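Local coordinates for uncharacterized protein (Parabacteroides merdae, PDB 4MXN), which is of unproven function but probably acts as a glycoside hydrolase of family 28, the pectin-degrading group built on a right-handed parallel beta-helix, at residues 21-26 and 55-60; 65-70 and 98-103; 69-74 and 106-111; 81-86 and 116-121. One frame throughout, in Å; residues are numbered along the deposited sequence.

The four contacts sample the N-terminal end and the first full turns of a parallel beta-helix. Contact 1 pairs strand 21-23 with strand 54-58; its centre lies about 14 Å from that of contact 4, which it touches where the Phe58 ring packs on Leu84. Contacts 2 and 3 share Glu69 and Leu70, their centres about 12 Å apart, and are linked by the chain running from strand 61-69 into the 71-74 turn. Contact 4 joins strand 82-86 to strand 118-120; Thr65 of contact 2 pairs with Val85 on the other edge of strand 82-86, Thr65 N lying 2.9 Å from Val85 O, a probable hydrogen bond, and Ile103 packs on Leu84. Contacts 3 and 4 are farthest apart, centres about 20 Å from each other.

Contact 1. Residues 21-26 and 55-60; sequences DYQVAM and RLIFYV
This contact is the parallel pairing of strand 21-23 with strand 54-58, the two strands of a beta-alpha-beta unit whose helix is 38-50. Three backbone bonds set the register: Tyr22 N to Arg55 O, Ile57 N to Tyr22 O at 2.8 Å, and Val24 N to Ile57 O at 3.1 Å. The short strand axes approach to 4.7 Å and diverge by 36°, a marked twist.

Asp21 and Arg55 stand side by side on one face of the sheet. The guanidinium grips the carboxylate side-on, Arg55 NE meeting Asp21 OD1 at 2.7 Å and Arg55 NH2 meeting Asp21 OD2 at 2.8 Å. Both bonds are nearly straight, and each uses the syn side of its oxygen. The carboxylate lies close to the guanidinium plane, though the two planes are turned 31° apart. A bend in the arginine at chi3 (-61°) brings NE round to the acid.

On the same face Gln23 folds back, and its OE1 comes to the edge of the Tyr59 ring, 3.1 Å from Tyr59 CD2, while its NE2 lies against Ile57 CB. On the side of Leu56 the packing is mostly apolar: Val24, just past the strand, sets CG1 over the centre of the Phe58 ring, 3.5 Å from the centroid, a CH-pi contact, and the same methyl reaches Leu56 CG at 3.7 Å. Helix 38-50 packs there: Ile48 touches Tyr22 and Leu56, and Ile41 touches Phe58. A salt-bridged outer face backed by a mainly apolar, helix-covered one fits a beta-alpha-beta crossover at the N-terminal end of a parallel beta-helix.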
loop_
_atom_site.group_PDB
_atom_site.type_symbol
_atom_site.label_atom_id
_atom_site.label_comp_id
_atom_site.label_asym_id
_atom_site.label_seq_id
_atom_site.Cartn_x
_atom_site.Cartn_y
_atom_site.Cartn_z
ATOM N N ASP A 21 17.078 -3.611 12.541
ATOM C CA ASP A 21 16.553 -4.166 11.314
ATOM C C ASP A 21 16.406 -5.661 11.477
ATOM O O ASP A 21 17.253 -6.315 12.081
ATOM C CB ASP A 21 17.451 -3.812 10.110
ATOM C CG ASP A 21 17.533 -2.320 9.786
ATOM O OD1 ASP A 21 16.617 -1.571 10.185
ATOM O OD2 ASP A 21 18.480 -1.918 9.087
ATOM N N TYR A 22 15.314 -6.185 10.960
ATOM C CA TYR A 22 14.952 -7.605 11.012
ATOM C C TYR A 22 14.797 -8.149 9.611
ATOM O O TYR A 22 14.006 -7.611 8.823
ATOM C CB TYR A 22 13.634 -7.776 11.780
ATOM C CG TYR A 22 13.718 -7.373 13.236
ATOM C CD1 TYR A 22 13.605 -6.039 13.619
ATOM C CD2 TYR A 22 13.891 -8.328 14.234
ATOM C CE1 TYR A 22 13.695 -5.663 14.957
ATOM C CE2 TYR A 22 13.992 -7.963 15.574
ATOM C CZ TYR A 22 13.888 -6.631 15.932
ATOM O OH TYR A 22 13.978 -6.273 17.252
ATOM N N GLN A 23 15.540 -9.223 9.297
ATOM C CA GLN A 23 15.445 -9.886 7.997
ATOM C C GLN A 23 14.214 -10.781 8.016
ATOM O O GLN A 23 14.018 -11.506 8.998
ATOM C CB GLN A 23 16.728 -10.690 7.708
ATOM C CG GLN A 23 18.009 -9.835 7.561
ATOM C CD GLN A 23 17.955 -8.749 6.497
ATOM O OE1 GLN A 23 17.567 -8.972 5.345
ATOM N NE2 GLN A 23 18.392 -7.556 6.860
ATOM N N VAL A 24 13.380 -10.730 6.960
ATOM C CA VAL A 24 12.125 -11.504 6.887
ATOM C C VAL A 24 12.334 -13.027 7.036
ATOM O O VAL A 24 11.508 -13.675 7.676
ATOM C CB VAL A 24 11.275 -11.185 5.626
ATOM C CG1 VAL A 24 10.636 -9.805 5.733
ATOM C CG2 VAL A 24 12.071 -11.314 4.329
ATOM N N ALA A 25 13.405 -13.591 6.456
ATOM C CA ALA A 25 13.707 -15.035 6.514
ATOM C C ALA A 25 13.731 -15.569 7.952
ATOM O O ALA A 25 13.361 -16.716 8.171
ATOM C CB ALA A 25 15.044 -15.323 5.843
HETATM N N MSE A 26 14.104 -14.719 8.927
HETATM C CA MSE A 26 14.189 -15.099 10.340
HETATM C C MSE A 26 12.818 -15.393 10.964
HETATM O O MSE A 26 12.771 -16.041 12.015
HETATM C CB MSE A 26 14.922 -14.010 11.128
HETATM C CG MSE A 26 16.352 -13.783 10.634
HETATM SE SE MSE A 26 17.528 -15.347 10.835
HETATM C CE MSE A 26 17.297 -16.230 9.036
ATOM N N ARG A 55 12.727 -1.987 11.748
ATOM C CA ARG A 55 12.394 -2.187 10.345
ATOM C C ARG A 55 12.348 -3.657 9.947
ATOM O O ARG A 55 13.178 -4.450 10.383
ATOM C CB ARG A 55 13.382 -1.433 9.439
ATOM C CG ARG A 55 13.528 0.069 9.789
ATOM C CD ARG A 55 14.283 0.864 8.737
ATOM N NE ARG A 55 15.652 0.375 8.563
ATOM C CZ ARG A 55 16.523 0.874 7.694
ATOM N NH1 ARG A 55 16.180 1.889 6.905
ATOM N NH2 ARG A 55 17.742 0.364 7.606
ATOM N N LEU A 56 11.330 -4.022 9.139
ATOM C CA LEU A 56 11.202 -5.363 8.573
ATOM C C LEU A 56 11.725 -5.297 7.144
ATOM O O LEU A 56 11.164 -4.567 6.329
ATOM C CB LEU A 56 9.753 -5.883 8.632
ATOM C CG LEU A 56 9.536 -7.349 8.242
ATOM C CD1 LEU A 56 10.395 -8.318 9.092
ATOM C CD2 LEU A 56 8.074 -7.715 8.352
ATOM N N ILE A 57 12.822 -6.031 6.857
ATOM C CA ILE A 57 13.506 -5.958 5.564
ATOM C C ILE A 57 13.224 -7.147 4.660
ATOM O O ILE A 57 13.555 -8.284 5.006
ATOM C CB ILE A 57 15.053 -5.802 5.745
ATOM C CG1 ILE A 57 15.475 -4.787 6.854
ATOM C CG2 ILE A 57 15.792 -5.577 4.395
ATOM C CD1 ILE A 57 15.127 -3.336 6.674
ATOM N N PHE A 58 12.701 -6.852 3.464
ATOM C CA PHE A 58 12.462 -7.818 2.378
ATOM C C PHE A 58 13.618 -7.590 1.416
ATOM O O PHE A 58 13.633 -6.556 0.747
ATOM C CB PHE A 58 11.078 -7.581 1.714
ATOM C CG PHE A 58 9.873 -7.887 2.570
ATOM C CD1 PHE A 58 9.446 -6.994 3.544
ATOM C CD2 PHE A 58 9.141 -9.053 2.377
ATOM C CE1 PHE A 58 8.334 -7.283 4.340
ATOM C CE2 PHE A 58 8.022 -9.336 3.170
ATOM C CZ PHE A 58 7.620 -8.439 4.138
ATOM N N TYR A 59 14.641 -8.466 1.403
ATOM C CA TYR A 59 15.841 -8.125 0.633
ATOM C C TYR A 59 15.796 -8.430 -0.868
ATOM O O TYR A 59 16.245 -7.572 -1.635
ATOM C CB TYR A 59 17.133 -8.709 1.242
ATOM C CG TYR A 59 18.158 -7.637 1.567
ATOM C CD1 TYR A 59 18.463 -6.632 0.648
ATOM C CD2 TYR A 59 18.816 -7.620 2.793
ATOM C CE1 TYR A 59 19.383 -5.627 0.951
ATOM C CE2 TYR A 59 19.745 -6.623 3.106
ATOM C CZ TYR A 59 20.033 -5.636 2.175
ATOM O OH TYR A 59 20.953 -4.652 2.468
ATOM N N VAL A 60 15.327 -9.625 -1.294
ATOM C CA VAL A 60 15.291 -10.005 -2.713
ATOM C C VAL A 60 14.286 -11.156 -2.897
ATOM O O VAL A 60 14.007 -11.880 -1.935
ATOM C CB VAL A 60 16.723 -10.351 -3.253
ATOM C CG1 VAL A 60 17.170 -11.763 -2.860
ATOM C CG2 VAL A 60 16.826 -10.131 -4.764
#

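Contact 2. Residues 65-70 and 98-103; sequences TGSIEL and GCNAII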
loop_
_atom_site.group_PDB
_atom_site.type_symbol
_atom_site.label_atom_id
_atom_site.label_comp_id
_atom_site.label_asym_id
_atom_site.label_seq_id
_atom_site.Cartn_x
_atom_site.Cartn_y
_atom_site.Cartn_z
ATOM N N THR A 65 1.561 -12.403 -0.551
ATOM C CA THR A 65 0.905 -11.981 0.693
ATOM C C THR A 65 -0.531 -11.521 0.474
ATOM O O THR A 65 -0.908 -11.071 -0.614
ATOM C CB THR A 65 1.711 -10.824 1.382
ATOM O OG1 THR A 65 1.183 -10.597 2.691
ATOM C CG2 THR A 65 1.669 -9.510 0.597
ATOM N N GLY A 66 -1.281 -11.574 1.569
ATOM C CA GLY A 66 -2.586 -10.956 1.706
ATOM C C GLY A 66 -2.370 -9.639 2.440
ATOM O O GLY A 66 -1.239 -9.129 2.497
ATOM N N SER A 67 -3.433 -9.098 3.056
ATOM C CA SER A 67 -3.366 -7.821 3.781
ATOM C C SER A 67 -2.510 -7.889 5.034
ATOM O O SER A 67 -2.670 -8.768 5.884
ATOM C CB SER A 67 -4.765 -7.332 4.134
ATOM O OG SER A 67 -5.413 -6.956 2.930
ATOM N N ILE A 68 -1.576 -6.933 5.125
ATOM C CA ILE A 68 -0.653 -6.756 6.254
ATOM C C ILE A 68 -1.050 -5.514 7.015
ATOM O O ILE A 68 -1.206 -4.452 6.406
ATOM C CB ILE A 68 0.818 -6.639 5.753
ATOM C CG1 ILE A 68 1.262 -7.860 4.909
ATOM C CG2 ILE A 68 1.780 -6.337 6.913
ATOM C CD1 ILE A 68 2.360 -7.528 3.844
ATOM N N GLU A 69 -1.192 -5.629 8.348
ATOM C CA GLU A 69 -1.498 -4.491 9.185
ATOM C C GLU A 69 -0.201 -3.948 9.795
ATOM O O GLU A 69 0.418 -4.595 10.647
ATOM C CB GLU A 69 -2.513 -4.853 10.264
ATOM C CG GLU A 69 -2.878 -3.651 11.120
ATOM C CD GLU A 69 -3.926 -3.833 12.197
ATOM O OE1 GLU A 69 -4.231 -4.986 12.573
ATOM O OE2 GLU A 69 -4.401 -2.800 12.715
ATOM N N LEU A 70 0.220 -2.767 9.334
ATOM C CA LEU A 70 1.419 -2.101 9.842
ATOM C C LEU A 70 1.124 -1.589 11.265
ATOM O O LEU A 70 -0.005 -1.179 11.549
ATOM C CB LEU A 70 1.807 -0.953 8.870
ATOM C CG LEU A 70 3.188 -0.318 8.938
ATOM C CD1 LEU A 70 4.314 -1.350 9.193
ATOM C CD2 LEU A 70 3.457 0.469 7.651
ATOM N N GLY A 98 -13.496 0.547 6.235
ATOM C CA GLY A 98 -12.204 1.184 6.447
ATOM C C GLY A 98 -11.123 0.767 5.475
ATOM O O GLY A 98 -11.394 0.484 4.305
ATOM N N CYS A 99 -9.887 0.736 5.961
ATOM C CA CYS A 99 -8.696 0.418 5.176
ATOM C C CYS A 99 -8.607 -1.044 4.763
ATOM O O CYS A 99 -8.465 -1.953 5.595
ATOM C CB CYS A 99 -7.433 0.849 5.914
ATOM S SG CYS A 99 -6.889 2.526 5.509
ATOM N N ASN A 100 -8.661 -1.244 3.446
ATOM C CA ASN A 100 -8.490 -2.538 2.781
ATOM C C ASN A 100 -7.373 -2.417 1.765
ATOM O O ASN A 100 -7.585 -1.865 0.679
ATOM C CB ASN A 100 -9.777 -3.010 2.105
ATOM C CG ASN A 100 -9.602 -4.362 1.434
ATOM O OD1 ASN A 100 -8.734 -5.170 1.777
ATOM N ND2 ASN A 100 -10.418 -4.644 0.463
ATOM N N ALA A 101 -6.185 -2.914 2.118
ATOM C CA ALA A 101 -5.008 -2.795 1.265
ATOM C C ALA A 101 -4.009 -3.913 1.491
ATOM O O ALA A 101 -4.190 -4.696 2.408
ATOM C CB ALA A 101 -4.332 -1.451 1.517
ATOM N N ILE A 102 -2.940 -3.973 0.672
ATOM C CA ILE A 102 -1.854 -4.965 0.864
ATOM C C ILE A 102 -1.115 -4.607 2.161
ATOM O O ILE A 102 -0.773 -5.487 2.955
ATOM C CB ILE A 102 -0.914 -5.063 -0.359
ATOM C CG1 ILE A 102 -1.735 -5.476 -1.625
ATOM C CG2 ILE A 102 0.259 -6.043 -0.082
ATOM C CD1 ILE A 102 -0.897 -5.611 -2.925
ATOM N N ILE A 103 -0.898 -3.301 2.373
ATOM C CA ILE A 103 -0.339 -2.756 3.611
ATOM C C ILE A 103 -1.291 -1.678 4.081
ATOM O O ILE A 103 -1.496 -0.683 3.370
ATOM C CB ILE A 103 1.126 -2.225 3.521
ATOM C CG1 ILE A 103 2.081 -3.276 2.932
ATOM C CG2 ILE A 103 1.598 -1.764 4.931
ATOM C CD1 ILE A 103 3.525 -2.725 2.537
#
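Asn100 comes near Ser67 without bonding to it; its amide makes weak hydrogen bonds to Gly95 and Tyr146 instead, just beyond Cys99, which is joined to Cys152 by a disulfide. Ala101 then offers its carbonyl to the serine: Ser67 OG donates to Ala101 O at 2.6 Å, from above the carbonyl plane, 39° out of it. Ser67 OG lies beside its own backbone N, anti to the carbonyl carbon (chi1 -69°), and also takes a hydrogen bond from Lys94 N, so the hydroxyl bridges two loop positions.

At Ile102 the chain turns a corner. Its carbonyl receives Ile68 N at 2.7 Å, the donor again well out of the carbonyl plane, while Ser67 CA sends a CA-H...O contact to the same oxygen. The Ile102 side chain starts away from 65-70, yet its CG2 branch meets Thr65 CG2 at 3.8 Å.

Ile103 completes the corner as the parallel bridge partner of Ile68, with CA atoms 4.8 Å apart and Ile103 CA 3.4 Å from Ile68 O. Its CG2 methyl lies against Leu70, 4.0 Å from both Leu70 CB and Leu70 CD2, and the Ile68 and Ile103 side chains share one face of the sheet. Leu84 packs on Ile103, Ile68 and Thr65 from the neighbouring strand. Aliphatic side chains gathered inside a chain corner, with successive coils in parallel register, are characteristic of the interior of a beta-helix.

Contact 3. Residues 69-74 and 106-111; sequences ELKSNV and DKQKNI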
loop_
_atom_site.group_PDB
_atom_site.type_symbol
_atom_site.label_atom_id
_atom_site.label_comp_id
_atom_site.label_asym_id
_atom_site.label_seq_id
_atom_site.Cartn_x
_atom_site.Cartn_y
_atom_site.Cartn_z
ATOM N N GLU A 69 -1.192 -5.629 8.348
ATOM C CA GLU A 69 -1.498 -4.491 9.185
ATOM C C GLU A 69 -0.201 -3.948 9.795
ATOM O O GLU A 69 0.418 -4.595 10.647
ATOM C CB GLU A 69 -2.513 -4.853 10.264
ATOM C CG GLU A 69 -2.878 -3.651 11.120
ATOM C CD GLU A 69 -3.926 -3.833 12.197
ATOM O OE1 GLU A 69 -4.231 -4.986 12.573
ATOM O OE2 GLU A 69 -4.401 -2.800 12.715
ATOM N N LEU A 70 0.220 -2.767 9.334
ATOM C CA LEU A 70 1.419 -2.101 9.842
ATOM C C LEU A 70 1.124 -1.589 11.265
ATOM O O LEU A 70 -0.005 -1.179 11.549
ATOM C CB LEU A 70 1.807 -0.953 8.870
ATOM C CG LEU A 70 3.188 -0.318 8.938
ATOM C CD1 LEU A 70 4.314 -1.350 9.193
ATOM C CD2 LEU A 70 3.457 0.469 7.651
ATOM N N LYS A 71 2.092 -1.711 12.175
ATOM C CA LYS A 71 1.892 -1.289 13.571
ATOM C C LYS A 71 2.833 -0.157 13.922
ATOM O O LYS A 71 3.844 0.008 13.257
ATOM C CB LYS A 71 2.079 -2.465 14.549
ATOM C CG LYS A 71 1.083 -3.628 14.344
ATOM C CD LYS A 71 -0.348 -3.283 14.785
ATOM C CE LYS A 71 -1.312 -4.424 14.581
ATOM N NZ LYS A 71 -1.061 -5.557 15.511
ATOM N N SER A 72 2.515 0.604 14.987
ATOM C CA SER A 72 3.309 1.744 15.437
ATOM C C SER A 72 4.783 1.408 15.607
ATOM O O SER A 72 5.128 0.352 16.144
ATOM C CB SER A 72 2.762 2.307 16.745
ATOM O OG SER A 72 1.473 2.863 16.542
ATOM N N ASN A 73 5.643 2.311 15.104
ATOM C CA ASN A 73 7.108 2.294 15.188
ATOM C C ASN A 73 7.742 1.235 14.283
ATOM O O ASN A 73 8.936 0.961 14.415
ATOM C CB ASN A 73 7.590 2.148 16.640
ATOM C CG ASN A 73 7.003 3.202 17.527
ATOM O OD1 ASN A 73 7.056 4.391 17.217
ATOM N ND2 ASN A 73 6.361 2.789 18.597
ATOM N N VAL A 74 6.978 0.724 13.305
ATOM C CA VAL A 74 7.472 -0.267 12.354
ATOM C C VAL A 74 7.521 0.343 10.965
ATOM O O VAL A 74 6.590 1.027 10.559
ATOM C CB VAL A 74 6.631 -1.577 12.353
ATOM C CG1 VAL A 74 7.180 -2.608 11.356
ATOM C CG2 VAL A 74 6.546 -2.183 13.756
ATOM N N ASP A 106 -4.249 1.375 10.850
ATOM C CA ASP A 106 -5.389 2.006 11.483
ATOM C C ASP A 106 -4.984 2.565 12.845
ATOM O O ASP A 106 -4.719 1.801 13.775
ATOM C CB ASP A 106 -6.534 0.982 11.617
ATOM C CG ASP A 106 -7.759 1.466 12.366
ATOM O OD1 ASP A 106 -8.058 2.678 12.300
ATOM O OD2 ASP A 106 -8.431 0.628 13.006
ATOM N N LYS A 107 -4.946 3.905 12.945
ATOM C CA LYS A 107 -4.661 4.686 14.148
ATOM C C LYS A 107 -3.299 4.318 14.752
ATOM O O LYS A 107 -3.182 4.129 15.966
ATOM C CB LYS A 107 -5.805 4.532 15.171
ATOM C CG LYS A 107 -7.097 5.216 14.732
ATOM C CD LYS A 107 -8.204 5.057 15.761
ATOM C CE LYS A 107 -9.540 5.542 15.254
ATOM N NZ LYS A 107 -10.144 4.585 14.288
ATOM N N GLN A 108 -2.271 4.223 13.890
ATOM C CA GLN A 108 -0.899 3.935 14.299
ATOM C C GLN A 108 -0.048 5.202 14.197
ATOM O O GLN A 108 -0.446 6.152 13.531
ATOM C CB GLN A 108 -0.297 2.820 13.422
ATOM C CG GLN A 108 -1.085 1.495 13.428
ATOM C CD GLN A 108 -1.212 0.852 14.788
ATOM O OE1 GLN A 108 -0.215 0.486 15.435
ATOM N NE2 GLN A 108 -2.445 0.661 15.240
ATOM N N LYS A 109 1.145 5.196 14.810
ATOM C CA LYS A 109 2.032 6.359 14.701
ATOM C C LYS A 109 3.461 5.917 14.362
ATOM O O LYS A 109 3.849 4.785 14.655
ATOM C CB LYS A 109 1.991 7.258 15.971
ATOM C CG LYS A 109 2.175 6.571 17.335
ATOM C CD LYS A 109 3.598 5.973 17.523
ATOM C CE LYS A 109 4.319 6.417 18.749
ATOM N NZ LYS A 109 5.786 6.586 18.529
ATOM N N ASN A 110 4.256 6.840 13.790
ATOM C CA ASN A 110 5.658 6.606 13.449
ATOM C C ASN A 110 5.789 5.317 12.611
ATOM O O ASN A 110 6.469 4.367 12.993
ATOM C CB ASN A 110 6.514 6.557 14.729
ATOM C CG ASN A 110 7.991 6.455 14.490
ATOM O OD1 ASN A 110 8.509 6.920 13.480
ATOM N ND2 ASN A 110 8.676 5.773 15.387
ATOM N N ILE A 111 5.116 5.290 11.465
ATOM C CA ILE A 111 5.135 4.101 10.597
ATOM C C ILE A 111 5.710 4.463 9.238
ATOM O O ILE A 111 5.667 5.615 8.812
ATOM C CB ILE A 111 3.728 3.456 10.477
ATOM C CG1 ILE A 111 2.660 4.498 10.035
ATOM C CG2 ILE A 111 3.320 2.768 11.783
ATOM C CD1 ILE A 111 1.422 3.929 9.490
HETATM O O HOH W 1 -3.078 -0.740 12.085
HETATM O O HOH W 2 -7.048 -2.261 12.407
#
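Two loops meet in this largely polar contact, stacked on successive coils: a turn leading into strand 74-78 and a corner at Asn110 leading into strand 111-114. Residues 71-74 form a type II turn, and Ser72 and Asn73 both attach it. Gln108 OE1 takes two donors from Ser72: Ser72 N at 2.8 Å, in the carbonyl plane on a lone pair, and Ser72 OG at 3.1 Å, from well above it. Ser72 OG in turn accepts Lys109 N at 2.9 Å. The amide of Gln108 is held from its other end too, since its NE2 donates to Asp106 O almost straight (172°).

Asn73 N donates to Lys109 O at 3.1 Å. Asn73 OD1 is gripped twice, by Asn110 ND2 at 2.8 Å and Lys109 NZ at 2.9 Å, both in its carbonyl plane on lone pairs; the two asparagine amide planes stand 63° apart. Water 2 links the outer end, donating to Glu69 OE2 and Asp106 OD2.

Beneath the polar rim, Ile111 CG2 approaches Lys71 O and Ile111 CB meets Leu70 CG at 4.1 Å. Met153 of strand 151-154 packs on both Leu70 and Ile111, and helix 38-50 flanks the turn, with Asp46 salt-bridged to Lys71 and Ser49 bonded to Ser72 O.

Contact 4. Residues 81-86 and 116-121; sequences GAVLVA and KGIIDG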
loop_
_atom_site.group_PDB
_atom_site.type_symbol
_atom_site.label_atom_id
_atom_site.label_comp_id
_atom_site.label_asym_id
_atom_site.label_seq_id
_atom_site.Cartn_x
_atom_site.Cartn_y
_atom_site.Cartn_z
ATOM N N GLY A 81 14.844 -5.198 -6.181
ATOM C CA GLY A 81 14.897 -6.616 -6.528
ATOM C C GLY A 81 13.893 -7.454 -5.756
ATOM O O GLY A 81 13.710 -8.634 -6.073
ATOM N N ALA A 82 13.247 -6.871 -4.718
ATOM C CA ALA A 82 12.208 -7.575 -3.951
ATOM C C ALA A 82 10.837 -7.138 -4.433
ATOM O O ALA A 82 10.647 -5.980 -4.820
ATOM C CB ALA A 82 12.343 -7.317 -2.449
ATOM N N VAL A 83 9.888 -8.075 -4.467
ATOM C CA VAL A 83 8.515 -7.748 -4.859
ATOM C C VAL A 83 7.579 -8.296 -3.795
ATOM O O VAL A 83 7.684 -9.486 -3.472
ATOM C CB VAL A 83 8.105 -8.297 -6.264
ATOM C CG1 VAL A 83 6.724 -7.769 -6.692
ATOM C CG2 VAL A 83 9.163 -8.032 -7.341
ATOM N N LEU A 84 6.652 -7.455 -3.287
ATOM C CA LEU A 84 5.561 -7.869 -2.391
ATOM C C LEU A 84 4.356 -8.095 -3.331
ATOM O O LEU A 84 3.903 -7.142 -3.970
ATOM C CB LEU A 84 5.317 -6.785 -1.321
ATOM C CG LEU A 84 4.524 -7.205 -0.082
ATOM C CD1 LEU A 84 5.222 -8.362 0.685
ATOM C CD2 LEU A 84 4.299 -6.023 0.837
ATOM N N VAL A 85 3.950 -9.353 -3.555
ATOM C CA VAL A 85 2.910 -9.623 -4.554
ATOM C C VAL A 85 1.578 -10.059 -3.909
ATOM O O VAL A 85 1.537 -10.892 -3.020
ATOM C CB VAL A 85 3.397 -10.622 -5.659
ATOM C CG1 VAL A 85 4.019 -11.894 -5.087
ATOM C CG2 VAL A 85 2.295 -10.965 -6.656
ATOM N N ALA A 86 0.497 -9.466 -4.368
ATOM C CA ALA A 86 -0.843 -9.804 -3.913
ATOM C C ALA A 86 -1.250 -11.211 -4.353
ATOM O O ALA A 86 -1.101 -11.576 -5.524
ATOM C CB ALA A 86 -1.838 -8.802 -4.479
ATOM N N LYS A 116 13.497 0.412 -2.705
ATOM C CA LYS A 116 13.294 0.600 -4.148
ATOM C C LYS A 116 12.579 -0.579 -4.820
ATOM O O LYS A 116 12.471 -0.603 -6.049
ATOM C CB LYS A 116 14.641 0.863 -4.836
ATOM C CG LYS A 116 15.204 2.247 -4.548
ATOM C CD LYS A 116 16.549 2.401 -5.227
ATOM C CE LYS A 116 17.286 3.614 -4.745
ATOM N NZ LYS A 116 18.561 3.785 -5.466
ATOM N N GLY A 117 12.049 -1.502 -4.011
ATOM C CA GLY A 117 11.301 -2.660 -4.484
ATOM C C GLY A 117 9.917 -2.296 -4.988
ATOM O O GLY A 117 9.575 -1.115 -5.090
ATOM N N ILE A 118 9.095 -3.326 -5.254
ATOM C CA ILE A 118 7.767 -3.181 -5.850
ATOM C C ILE A 118 6.698 -3.822 -4.965
ATOM O O ILE A 118 6.948 -4.852 -4.334
ATOM C CB ILE A 118 7.770 -3.863 -7.284
ATOM C CG1 ILE A 118 8.766 -3.183 -8.254
ATOM C CG2 ILE A 118 6.355 -3.984 -7.924
ATOM C CD1 ILE A 118 9.188 -4.059 -9.519
ATOM N N ILE A 119 5.520 -3.193 -4.924
ATOM C CA ILE A 119 4.276 -3.735 -4.367
ATOM C C ILE A 119 3.390 -3.961 -5.595
ATOM O O ILE A 119 3.047 -2.992 -6.287
ATOM C CB ILE A 119 3.596 -2.888 -3.267
ATOM C CG1 ILE A 119 4.602 -2.466 -2.181
ATOM C CG2 ILE A 119 2.417 -3.678 -2.669
ATOM C CD1 ILE A 119 4.011 -1.497 -1.031
ATOM N N ASP A 120 3.104 -5.240 -5.916
ATOM C CA ASP A 120 2.370 -5.663 -7.118
ATOM C C ASP A 120 0.958 -6.119 -6.762
ATOM O O ASP A 120 0.778 -7.156 -6.098
ATOM C CB ASP A 120 3.142 -6.788 -7.847
ATOM C CG ASP A 120 2.561 -7.253 -9.191
ATOM O OD1 ASP A 120 1.416 -6.860 -9.526
ATOM O OD2 ASP A 120 3.223 -8.061 -9.872
ATOM N N GLY A 121 -0.020 -5.354 -7.247
ATOM C CA GLY A 121 -1.434 -5.581 -6.945
ATOM C C GLY A 121 -2.138 -6.693 -7.676
ATOM O O GLY A 121 -3.234 -7.092 -7.253
#
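Four backbone hydrogen bonds join Ala82, Leu84 and Ala86 to Ile118 and Asp120 in parallel pairing. Ile118 N meets Ala82 O at 3.1 Å, Leu84 N meets Ile118 O at 2.8 Å, Asp120 N meets Leu84 O at 2.8 Å, and Ala86 N meets Asp120 O at 2.9 Å. All are close to straight, with N-H...O angles above 160°. The axes of the short strands 82-86 and 118-120 lie 4.7 Å apart and only 17° from parallel. CA-H...O contacts from Val83 to Ile118 O and from Ile119 to Leu84 O fill in between the bonds.

On the face carrying Val83 and Asp120, the CG1 branch of Val83, anti to the backbone N (chi1 -173°), reaches across the register. It touches Ile118 CG2 at 4.0 Å and, two residues on along the same face, Asp120 CB at 3.9 Å. One carboxylate oxygen, Asp120 OD1, accepts from Arg122 N. On the other face Leu84 and Ile119 pack loosely together, and Ile78 touches both.

At the N-terminal end Gly117 CA lies against Ala82 O, leaving no side chain to press on that carbonyl. At the far end Ala86 CB rests on Gly121 O. The pairing thus rests on backbone bonds that do not depend on side-chain identity, while the side chains divide into an aliphatic interior and a mixed outer face, consistent with stacked coils of a beta-helix.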